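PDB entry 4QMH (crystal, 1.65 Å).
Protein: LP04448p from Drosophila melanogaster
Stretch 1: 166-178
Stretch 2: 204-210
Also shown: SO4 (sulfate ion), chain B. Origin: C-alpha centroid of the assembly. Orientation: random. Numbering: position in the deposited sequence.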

# COMPACT_ATOMS: atom_id res chain seq x y z
N LEU A 166 10.97 8.38 7.02
CA LEU A 166 10.80 7.21 7.88
C LEU A 166 12.13 6.85 8.52
O LEU A 166 13.15 6.74 7.83
CB LEU A 166 10.27 6.02 7.06
CG LEU A 166 8.82 6.11 6.58
CD1 LEU A 166 8.44 4.92 5.71
CD2 LEU A 166 7.86 6.24 7.76
N PRO A 167 12.13 6.66 9.84
CA PRO A 167 13.35 6.25 10.54
C PRO A 167 13.71 4.82 10.13
O PRO A 167 12.81 4.05 9.80
CB PRO A 167 12.95 6.30 12.01
CG PRO A 167 11.48 6.08 12.01
CD PRO A 167 10.97 6.73 10.75
N PRO A 168 15.00 4.48 10.16
CA PRO A 168 15.43 3.14 9.74
C PRO A 168 14.73 2.00 10.48
O PRO A 168 14.51 0.96 9.88
CB PRO A 168 16.94 3.14 10.02
CG PRO A 168 17.18 4.31 10.93
CD PRO A 168 16.14 5.32 10.57
N LYS A 169 14.36 2.20 11.74
CA LYS A 169 13.72 1.13 12.51
C LYS A 169 12.34 0.76 11.96
O LYS A 169 11.81 -0.32 12.24
CB LYS A 169 13.58 1.53 13.99
CG LYS A 169 12.21 2.09 14.36
CD LYS A 169 12.27 2.91 15.64
CE LYS A 169 12.89 4.27 15.36
NZ LYS A 169 13.41 4.92 16.59
N SER A 170 11.75 1.67 11.18
CA SER A 170 10.40 1.49 10.65
C SER A 170 10.40 0.86 9.27
O SER A 170 9.35 0.70 8.65
CB SER A 170 9.66 2.83 10.59
OG SER A 170 9.60 3.44 11.86
N VAL A 171 11.58 0.53 8.77
CA VAL A 171 11.71 0.06 7.40
C VAL A 171 12.67 -1.12 7.33
O VAL A 171 13.84 -1.00 7.67
CB VAL A 171 12.21 1.17 6.46
CG1 VAL A 171 12.26 0.66 5.03
CG2 VAL A 171 11.33 2.40 6.57
N SER A 172 12.14 -2.26 6.90
CA SER A 172 12.97 -3.43 6.65
C SER A 172 13.95 -3.16 5.51
O SER A 172 13.54 -2.89 4.38
CB SER A 172 12.07 -4.63 6.31
OG SER A 172 12.81 -5.65 5.68
N LYS A 173 15.25 -3.25 5.79
CA LYS A 173 16.24 -3.05 4.74
C LYS A 173 16.09 -4.08 3.65
O LYS A 173 16.27 -3.77 2.47
CB LYS A 173 17.66 -3.14 5.31
CG LYS A 173 18.03 -1.97 6.20
CD LYS A 173 19.46 -2.09 6.71
CE LYS A 173 20.46 -2.23 5.58
NZ LYS A 173 21.85 -2.32 6.10
N GLU A 174 15.77 -5.31 4.04
CA GLU A 174 15.66 -6.38 3.06
C GLU A 174 14.50 -6.11 2.11
O GLU A 174 14.59 -6.41 0.92
CB GLU A 174 15.44 -7.72 3.76
CG GLU A 174 15.33 -8.90 2.81
CD GLU A 174 16.51 -9.04 1.85
OE1 GLU A 174 17.63 -8.57 2.17
OE2 GLU A 174 16.31 -9.62 0.77
N ASP A 175 13.40 -5.57 2.63
CA ASP A 175 12.28 -5.25 1.76
C ASP A 175 12.64 -4.12 0.79
O ASP A 175 12.24 -4.17 -0.38
CB ASP A 175 11.02 -4.90 2.55
CG ASP A 175 9.76 -5.13 1.75
OD1 ASP A 175 9.47 -6.31 1.46
OD2 ASP A 175 9.06 -4.14 1.42
N ILE A 176 13.36 -3.11 1.27
CA ILE A 176 13.87 -2.08 0.34
C ILE A 176 14.79 -2.70 -0.73
O ILE A 176 14.69 -2.37 -1.91
CB ILE A 176 14.58 -0.93 1.09
CG1 ILE A 176 13.64 -0.29 2.11
CG2 ILE A 176 15.11 0.11 0.10
CD1 ILE A 176 12.34 0.22 1.52
N HIS A 177 15.67 -3.62 -0.33
CA HIS A 177 16.48 -4.33 -1.31
C HIS A 177 15.64 -4.95 -2.44
O HIS A 177 16.05 -4.96 -3.60
CB HIS A 177 17.32 -5.43 -0.66
CG HIS A 177 18.66 -4.98 -0.16
ND1 HIS A 177 19.74 -4.81 -1.00
CD2 HIS A 177 19.10 -4.70 1.09
CE1 HIS A 177 20.79 -4.43 -0.29
NE2 HIS A 177 20.42 -4.35 0.98
N SER A 178 14.47 -5.48 -2.09
CA SER A 178 13.62 -6.13 -3.08
C SER A 178 13.11 -5.15 -4.14
O SER A 178 12.69 -5.57 -5.22
CB SER A 178 12.45 -6.86 -2.42
OG SER A 178 11.47 -5.95 -1.94
N GLY A 204 15.48 8.47 -1.55
CA GLY A 204 14.77 7.78 -0.49
C GLY A 204 15.25 6.36 -0.26
O GLY A 204 15.41 5.94 0.88
N ILE A 205 15.43 5.59 -1.33
CA ILE A 205 15.97 4.24 -1.24
C ILE A 205 17.37 4.28 -0.63
O ILE A 205 17.69 3.51 0.28
CB ILE A 205 16.04 3.55 -2.63
CG1 ILE A 205 14.64 3.47 -3.26
CG2 ILE A 205 16.71 2.18 -2.54
CD1 ILE A 205 13.76 2.38 -2.71
N MET A 206 18.21 5.18 -1.12
CA MET A 206 19.58 5.26 -0.62
C MET A 206 19.67 5.66 0.85
O MET A 206 20.61 5.27 1.53
CB MET A 206 20.39 6.23 -1.48
CG MET A 206 21.89 6.09 -1.26
SD MET A 206 22.82 7.20 -2.32
CE MET A 206 22.60 6.39 -3.90
N ILE A 207 18.73 6.47 1.32
CA ILE A 207 18.72 6.85 2.73
C ILE A 207 18.65 5.61 3.62
O ILE A 207 19.23 5.59 4.71
CB ILE A 207 17.56 7.82 3.04
CG1 ILE A 207 17.93 9.23 2.59
CG2 ILE A 207 17.19 7.79 4.52
CD1 ILE A 207 16.77 10.19 2.58
N HIS A 208 17.99 4.56 3.13
CA HIS A 208 17.87 3.32 3.89
C HIS A 208 18.93 2.26 3.59
O HIS A 208 19.31 1.50 4.47
CB HIS A 208 16.46 2.75 3.73
CG HIS A 208 15.41 3.61 4.34
ND1 HIS A 208 14.99 3.46 5.65
CD2 HIS A 208 14.73 4.68 3.86
CE1 HIS A 208 14.09 4.38 5.94
NE2 HIS A 208 13.91 5.13 4.86
N LEU A 209 19.42 2.21 2.35
CA LEU A 209 20.39 1.18 1.99
C LEU A 209 21.83 1.70 1.97
O LEU A 209 22.77 0.94 2.23
CB LEU A 209 20.07 0.58 0.62
CG LEU A 209 18.75 -0.19 0.55
CD1 LEU A 209 18.64 -0.92 -0.81
CD2 LEU A 209 18.63 -1.16 1.72
N GLY A 210 21.99 2.98 1.66
CA GLY A 210 23.32 3.55 1.48
C GLY A 210 23.90 3.34 0.08
O GLY A 210 23.52 2.42 -0.63
S SO4 B . 6.12 4.20 11.73
O1 SO4 B . 5.45 4.33 13.03
O2 SO4 B . 5.37 4.91 10.71
O3 SO4 B . 7.46 4.79 11.81
O4 SO4 B . 6.23 2.77 11.40
O HOH W 1 16.08 1.15 6.99
O HOH W 2 23.13 -1.37 3.74

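No direct hydrogen bond joins the two stretches; 435 Å² of surface, both sides summed, is buried by packing, and two waters supply the polar links. Leu166 begins the contact with its backbone: its O lies 3.2 Å from His208 CE1, near the plane of the imidazole, so a polarised ring C-H edge meets a carbonyl. Pro168 borders the same edge, its CA 4.1 Å from His208 ND1. Lys169 points away and Ser170 makes no contact with the helix; Ser170 OG instead donates to sulfate O3 at 2.5 Å.

Val171, buried and pointing toward stretch 2, covers one face of the His208 ring: CG1 sits 4.3 Å from the ring centroid, 25° off the normal, a CH-pi contact that suits a compact branched side chain. Water 1 joins the same pair, 3.2 Å from Val171 O, to which it donates, and 2.9 Å from His208 ND1.

Ser172 caps the following helix, its OG accepting from Asp175 N at 3.1 Å (159°). One residue on, Lys173 has both an aliphatic and a polar role. Its CB is 4.2 Å from Leu209 CD2, while its chain, t at chi2 and chi4 but turned to p at chi3 (56°), places NZ 2.8 Å from water 2, which accepts from it and donates to Leu209 O, also at 2.8 Å.

Ile176 is the apolar centre of the helix contact. Pointing toward stretch 2, it places CG2 3.7 Å from both Ile205 CG2 and Leu209 CG, and these branched side chains fill space between axes that approach to 9.9 Å at 140°. His177 starts away, but with chi1 at -89° its ring returns to Leu209, whose CD1 lies 4.0 Å from the His177 ring centroid, only 6° off the normal. Leu209 thus packs against Lys173, Ile176 and His177, successive contacts along one helix.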